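Side-chain contact in VompD (Bartonella quintana, PDB 4LGO), which probably serves as a trimeric autotransporter adhesin of the bacterial outer membrane, this chain being its N-terminal domain 1: residues Phe90-Thr93 against Gly94-Met98. Numbering follows the deposited sequence.
Sequences FVIT and GGPNM
Phe90 and Met98 lie side by side on one face of a beta hairpin, and the methyl CE of Met98 meets the Phe90 ring obliquely, 3.3 Å from CD2. Met98 runs extended from the backbone as far as SD, then bends at chi3 (70°), which turns the methyl back to the ring. Beneath them the two residues form an antiparallel hydrogen-bonded pair, joined by two bonds running in opposite directions: Met98 N to Phe90 O at 2.8 Å and Phe90 N to Met98 O at 2.9 Å. Val91 and Asn97, a non-hydrogen-bonded pair, place their side chains on the other face, as the alternation of residues along antiparallel strands requires, and there Val91 CG2 touches Asn97 CB at 4.1 Å. Nearer the turn, Ile92 N bonds Pro96 O (3.1 Å), and Ile92 CB packs on Pro96 CD (4.1 Å). A type II turn from Ile92 to Gly95 reverses the chain, closed by Gly95 N to Ile92 O at 2.9 Å; Gly94 supplies the positive phi (69°) that suits glycine. Further out, Asn97 OD1 forms a weak hydrogen bond with Thr99 OG1. In the trimer, Phe90 and Met98 both pack on Met98 of the second subunit, so their face contributes to the subunit interface. Within the chain, the hairpin strands 89-92 and 97-99 are the third and fourth of a five-stranded antiparallel sheet, flanked by 83-86 and 102-106.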
loop_
_atom_site.group_PDB
_atom_site.type_symbol
_atom_site.label_atom_id
_atom_site.label_comp_id
_atom_site.label_asym_id
_atom_site.label_seq_id
_atom_site.Cartn_x
_atom_site.Cartn_y
_atom_site.Cartn_z
ATOM N N PHE A 90 -9.011 -3.456 -4.780
ATOM C CA PHE A 90 -8.711 -2.055 -4.998
ATOM C C PHE A 90 -10.001 -1.279 -5.236
ATOM O O PHE A 90 -10.716 -1.544 -6.205
ATOM C CB PHE A 90 -7.767 -1.951 -6.213
ATOM C CG PHE A 90 -6.561 -2.847 -6.088
ATOM C CD1 PHE A 90 -5.471 -2.474 -5.287
ATOM C CD2 PHE A 90 -6.540 -4.096 -6.689
ATOM C CE1 PHE A 90 -4.413 -3.333 -5.136
ATOM C CE2 PHE A 90 -5.469 -4.958 -6.549
ATOM C CZ PHE A 90 -4.397 -4.571 -5.766
ATOM N N VAL A 91 -10.280 -0.315 -4.365
ATOM C CA VAL A 91 -11.585 0.383 -4.360
ATOM C C VAL A 91 -11.369 1.891 -4.333
ATOM O O VAL A 91 -10.587 2.422 -3.517
ATOM C CB VAL A 91 -12.407 -0.028 -3.116
ATOM C CG1 VAL A 91 -13.682 0.766 -2.996
ATOM C CG2 VAL A 91 -12.669 -1.539 -3.133
ATOM N N ILE A 92 -12.069 2.588 -5.218
ATOM C CA ILE A 92 -12.218 4.025 -5.068
ATOM C C ILE A 92 -13.587 4.266 -4.456
ATOM O O ILE A 92 -14.605 3.877 -5.048
ATOM C CB ILE A 92 -12.151 4.730 -6.427
ATOM C CG1 ILE A 92 -10.930 4.248 -7.224
ATOM C CG2 ILE A 92 -12.160 6.239 -6.240
ATOM C CD1 ILE A 92 -9.710 5.081 -7.149
ATOM N N THR A 93 -13.610 4.912 -3.297
ATOM C CA THR A 93 -14.873 5.298 -2.665
ATOM C C THR A 93 -15.700 6.181 -3.575
ATOM O O THR A 93 -15.232 7.188 -4.093
ATOM C CB THR A 93 -14.615 6.006 -1.336
ATOM O OG1 THR A 93 -13.811 5.136 -0.556
ATOM C CG2 THR A 93 -15.929 6.327 -0.631
ATOM N N GLY A 94 -16.931 5.762 -3.821
ATOM C CA GLY A 94 -17.792 6.441 -4.782
ATOM C C GLY A 94 -17.391 6.326 -6.238
ATOM O O GLY A 94 -17.839 7.105 -7.071
ATOM N N GLY A 95 -16.540 5.351 -6.565
ATOM C CA GLY A 95 -15.990 5.245 -7.900
ATOM C C GLY A 95 -15.877 3.801 -8.355
ATOM O O GLY A 95 -16.546 2.915 -7.794
ATOM N N PRO A 96 -15.006 3.543 -9.339
ATOM C CA PRO A 96 -14.791 2.177 -9.817
ATOM C C PRO A 96 -14.068 1.306 -8.788
ATOM O O PRO A 96 -13.494 1.817 -7.806
ATOM C CB PRO A 96 -13.898 2.354 -11.049
ATOM C CG PRO A 96 -13.769 3.829 -11.253
ATOM C CD PRO A 96 -14.115 4.504 -10.006
ATOM N N ASN A 97 -14.113 -0.005 -9.005
ATOM C CA ASN A 97 -13.314 -0.920 -8.216
ATOM C C ASN A 97 -12.799 -2.090 -9.030
ATOM O O ASN A 97 -13.312 -2.373 -10.098
ATOM C CB ASN A 97 -14.071 -1.363 -6.954
ATOM C CG ASN A 97 -15.228 -2.279 -7.239
ATOM O OD1 ASN A 97 -15.058 -3.368 -7.784
ATOM N ND2 ASN A 97 -16.432 -1.868 -6.812
ATOM N N MET A 98 -11.744 -2.719 -8.518
ATOM C CA MET A 98 -11.227 -3.948 -9.070
ATOM C C MET A 98 -11.045 -4.858 -7.872
ATOM O O MET A 98 -10.088 -4.696 -7.120
ATOM C CB MET A 98 -9.889 -3.732 -9.797
ATOM C CG MET A 98 -9.354 -5.050 -10.322
ATOM S SD MET A 98 -7.834 -4.850 -11.272
ATOM C CE MET A 98 -6.732 -4.427 -9.970
#